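Local coordinates for protein neurotoxin (Clostridium botulinum, PDB 1ZB7) that acts as a zinc endopeptidase that enters the host cytosol and cleaves an Ala-Ala bond of the synaptic vesicle protein synaptobrevin, at residues Trp44-Tyr52 with Tyr74-Asp82. Sequence-based numbering, arbitrary orientation.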
loop_
_atom_site.group_PDB
_atom_site.type_symbol
_atom_site.label_atom_id
_atom_site.label_comp_id
_atom_site.label_asym_id
_atom_site.label_seq_id
_atom_site.Cartn_x
_atom_site.Cartn_y
_atom_site.Cartn_z
ATOM N N TRP A 44 26.432 17.163 12.790
ATOM C CA TRP A 44 26.587 18.529 12.413
ATOM C C TRP A 44 25.237 19.076 11.881
ATOM O O TRP A 44 24.530 18.376 11.175
ATOM C CB TRP A 44 27.646 18.643 11.309
ATOM C CG TRP A 44 29.004 18.285 11.824
ATOM C CD1 TRP A 44 29.589 16.961 11.955
ATOM C CD2 TRP A 44 30.010 19.175 12.278
ATOM N NE1 TRP A 44 30.813 17.073 12.418
ATOM C CE2 TRP A 44 31.137 18.378 12.633
ATOM C CE3 TRP A 44 30.085 20.557 12.408
ATOM C CZ2 TRP A 44 32.301 18.918 13.151
ATOM C CZ3 TRP A 44 31.227 21.109 12.963
ATOM C CH2 TRP A 44 32.340 20.300 13.301
ATOM N N ILE A 45 24.898 20.308 12.289
ATOM C CA ILE A 45 23.831 21.112 11.683
ATOM C C ILE A 45 24.427 22.200 10.763
ATOM O O ILE A 45 25.257 22.963 11.129
ATOM C CB ILE A 45 22.958 21.785 12.717
ATOM C CG1 ILE A 45 22.517 20.811 13.803
ATOM C CG2 ILE A 45 21.769 22.460 12.060
ATOM C CD1 ILE A 45 21.814 19.561 13.314
ATOM N N VAL A 46 23.950 22.213 9.555
ATOM C CA VAL A 46 24.259 23.192 8.541
ATOM C C VAL A 46 22.940 23.922 8.191
ATOM O O VAL A 46 22.124 23.411 7.439
ATOM C CB VAL A 46 24.884 22.597 7.292
ATOM C CG1 VAL A 46 25.370 23.680 6.366
ATOM C CG2 VAL A 46 26.095 21.696 7.636
ATOM N N PRO A 47 22.715 25.067 8.788
ATOM C CA PRO A 47 21.440 25.824 8.585
ATOM C C PRO A 47 21.396 26.593 7.277
ATOM O O PRO A 47 21.400 27.783 7.276
ATOM C CB PRO A 47 21.376 26.763 9.804
ATOM C CG PRO A 47 22.498 26.475 10.594
ATOM C CD PRO A 47 23.531 25.750 9.785
ATOM N N GLU A 48 21.387 25.860 6.180
ATOM C CA GLU A 48 21.395 26.434 4.903
ATOM C C GLU A 48 20.499 25.543 4.066
ATOM O O GLU A 48 20.317 24.377 4.340
ATOM C CB GLU A 48 22.766 26.351 4.212
ATOM C CG GLU A 48 23.967 26.867 4.939
ATOM C CD GLU A 48 24.257 28.319 4.629
ATOM O OE1 GLU A 48 23.894 28.708 3.493
ATOM O OE2 GLU A 48 24.910 29.004 5.503
ATOM N N ARG A 49 20.065 26.094 2.965
ATOM C CA ARG A 49 19.377 25.331 1.963
ATOM C C ARG A 49 20.359 24.416 1.255
ATOM O O ARG A 49 21.427 24.823 0.927
ATOM C CB ARG A 49 18.652 26.268 0.959
ATOM C CG ARG A 49 17.690 27.244 1.629
ATOM C CD ARG A 49 16.449 26.590 2.224
ATOM N NE ARG A 49 15.565 26.071 1.183
ATOM C CZ ARG A 49 14.684 26.775 0.486
ATOM N NH1 ARG A 49 14.470 28.040 0.785
ATOM N NH2 ARG A 49 13.969 26.205 -0.457
ATOM N N PHE A 50 19.882 23.206 1.003
ATOM C CA PHE A 50 20.454 22.219 0.179
ATOM C C PHE A 50 20.301 22.432 -1.311
ATOM O O PHE A 50 19.312 22.104 -1.928
ATOM C CB PHE A 50 19.802 20.889 0.477
ATOM C CG PHE A 50 20.451 19.781 -0.206
ATOM C CD1 PHE A 50 21.590 19.180 0.367
ATOM C CD2 PHE A 50 20.000 19.339 -1.437
ATOM C CE1 PHE A 50 22.232 18.107 -0.271
ATOM C CE2 PHE A 50 20.668 18.257 -2.095
ATOM C CZ PHE A 50 21.789 17.663 -1.496
ATOM N N THR A 51 21.388 22.791 -1.908
ATOM C CA THR A 51 21.452 23.280 -3.246
ATOM C C THR A 51 21.995 22.284 -4.234
ATOM O O THR A 51 21.674 22.384 -5.407
ATOM C CB THR A 51 22.308 24.545 -3.190
ATOM O OG1 THR A 51 21.416 25.680 -3.253
ATOM C CG2 THR A 51 23.408 24.571 -4.284
ATOM N N TYR A 52 22.807 21.330 -3.775
ATOM C CA TYR A 52 23.544 20.469 -4.682
ATOM C C TYR A 52 22.584 19.576 -5.456
ATOM O O TYR A 52 22.876 19.208 -6.595
ATOM C CB TYR A 52 24.580 19.625 -3.914
ATOM C CG TYR A 52 25.952 19.498 -4.586
ATOM C CD1 TYR A 52 26.418 18.247 -5.051
ATOM C CD2 TYR A 52 26.798 20.618 -4.741
ATOM C CE1 TYR A 52 27.710 18.103 -5.678
ATOM C CE2 TYR A 52 28.114 20.494 -5.363
ATOM C CZ TYR A 52 28.565 19.228 -5.827
ATOM O OH TYR A 52 29.834 19.074 -6.417
ATOM N N TYR A 74 6.830 25.069 -1.713
ATOM C CA TYR A 74 7.908 26.017 -2.033
ATOM C C TYR A 74 7.924 27.235 -1.130
ATOM O O TYR A 74 6.885 27.908 -0.892
ATOM C CB TYR A 74 7.760 26.507 -3.494
ATOM C CG TYR A 74 8.251 25.501 -4.489
ATOM C CD1 TYR A 74 7.589 24.309 -4.659
ATOM C CD2 TYR A 74 9.432 25.694 -5.189
ATOM C CE1 TYR A 74 8.077 23.325 -5.498
ATOM C CE2 TYR A 74 9.936 24.704 -6.052
ATOM C CZ TYR A 74 9.215 23.548 -6.192
ATOM O OH TYR A 74 9.609 22.622 -7.076
ATOM N N ASP A 75 9.137 27.643 -0.832
ATOM C CA ASP A 75 9.446 28.875 -0.123
ATOM C C ASP A 75 10.886 29.278 -0.341
ATOM O O ASP A 75 11.796 29.002 0.496
ATOM C CB ASP A 75 9.186 28.680 1.348
ATOM C CG ASP A 75 9.020 30.008 2.086
ATOM O OD1 ASP A 75 8.992 31.056 1.377
ATOM O OD2 ASP A 75 9.022 29.979 3.361
ATOM N N PRO A 76 11.148 29.987 -1.424
ATOM C CA PRO A 76 12.501 30.416 -1.738
ATOM C C PRO A 76 13.241 31.258 -0.694
ATOM O O PRO A 76 14.428 31.385 -0.733
ATOM C CB PRO A 76 12.321 31.279 -2.947
ATOM C CG PRO A 76 11.012 31.170 -3.342
ATOM C CD PRO A 76 10.189 30.426 -2.407
ATOM N N THR A 77 12.513 31.776 0.240
ATOM C CA THR A 77 12.933 32.746 1.214
ATOM C C THR A 77 13.288 32.072 2.514
ATOM O O THR A 77 13.858 32.702 3.396
ATOM C CB THR A 77 11.725 33.668 1.370
ATOM O OG1 THR A 77 12.087 34.937 0.870
ATOM C CG2 THR A 77 11.106 33.735 2.801
ATOM N N TYR A 78 12.979 30.775 2.644
ATOM C CA TYR A 78 13.305 30.055 3.869
ATOM C C TYR A 78 14.823 29.994 3.983
ATOM O O TYR A 78 15.527 29.793 3.001
ATOM C CB TYR A 78 12.659 28.679 3.860
ATOM C CG TYR A 78 12.793 27.879 5.117
ATOM C CD1 TYR A 78 12.262 28.335 6.275
ATOM C CD2 TYR A 78 13.397 26.591 5.109
ATOM C CE1 TYR A 78 12.348 27.620 7.431
ATOM C CE2 TYR A 78 13.477 25.841 6.255
ATOM C CZ TYR A 78 12.982 26.351 7.438
ATOM O OH TYR A 78 13.006 25.610 8.638
ATOM N N LEU A 79 15.318 30.168 5.194
ATOM C CA LEU A 79 16.757 30.169 5.513
ATOM C C LEU A 79 17.693 31.133 4.789
ATOM O O LEU A 79 18.839 30.787 4.542
ATOM C CB LEU A 79 17.356 28.754 5.369
ATOM C CG LEU A 79 16.727 27.676 6.191
ATOM C CD1 LEU A 79 17.523 26.449 6.146
ATOM C CD2 LEU A 79 16.578 28.118 7.622
ATOM N N LYS A 80 17.234 32.303 4.416
ATOM C CA LYS A 80 18.077 33.310 3.794
ATOM C C LYS A 80 18.706 34.292 4.728
ATOM O O LYS A 80 19.767 34.772 4.421
ATOM C CB LYS A 80 17.285 34.163 2.798
ATOM C CG LYS A 80 16.719 33.355 1.690
ATOM C CD LYS A 80 17.737 32.390 1.033
ATOM C CE LYS A 80 17.105 30.993 0.884
ATOM N NZ LYS A 80 17.388 30.504 -0.449
ATOM N N THR A 81 18.012 34.681 5.794
ATOM C CA THR A 81 18.625 35.583 6.751
ATOM C C THR A 81 19.274 34.815 7.885
ATOM O O THR A 81 18.835 33.747 8.236
ATOM C CB THR A 81 17.666 36.562 7.335
ATOM O OG1 THR A 81 16.884 35.919 8.348
ATOM C CG2 THR A 81 16.796 37.122 6.296
ATOM N N ASP A 82 20.331 35.397 8.427
ATOM C CA ASP A 82 20.951 34.959 9.653
ATOM C C ASP A 82 20.027 34.729 10.850
ATOM O O ASP A 82 20.246 33.752 11.612
ATOM C CB ASP A 82 22.001 35.982 10.031
ATOM C CG ASP A 82 23.266 35.852 9.175
ATOM O OD1 ASP A 82 23.288 35.077 8.183
ATOM O OD2 ASP A 82 24.280 36.482 9.535
HETATM O O HOH W 1 11.639 26.963 -2.366
#
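The two overlapping beta turns between strand 69-73 and helix 82-99, type I over Asp75-Tyr78 and type II over Thr77-Lys80, are gripped by Arg49, a clear case of a guanidinium reading the carbonyls of a turn. Its NH1 donates twice. The bond to Tyr78 O, 3.0 Å, is fairly straight at 161° and lies in the guanidinium plane; the one from NH1 to Asp75 O, 2.9 Å, is more bent at 134° and its acceptor is tilted from that plane. Asp75 O also takes the turn bond from Tyr78 N, which reaches it from the opposite face, so one oxygen both closes the type I turn and receives the arginine. A water joins Arg49 NH2 to Asp75 N. A turn about CB-CG (chi2 -69°) brings Arg49 CD to 3.9 Å from Leu79 CB, and a second turn of the same size about CG-CD swings the guanidinium on to the carbonyls. Leu79 in turn sends CD1 to the backbone of Glu48, 3.7 Å from its C. The Lys80 chain folds back across Arg49 at about a right angle; its NZ, weakly bonded to Pro76 O, stands 4.0 Å from Arg49 NH1, two like charges sharing a patch of turn carbonyls. The remaining N-H groups are used too: NE binds Pro163 O, and NH2 binds Gly164 O besides the water. Arg49 thus ties its own loop, just beyond strand 43-46 of the mixed sheet, to the turns at 75-80 and to Pro163-Gly164, while Phe88 of helix 82-99 packs against Pro47, Tyr78 and Leu79, and Lys85 of that helix forms a salt bridge with Glu48.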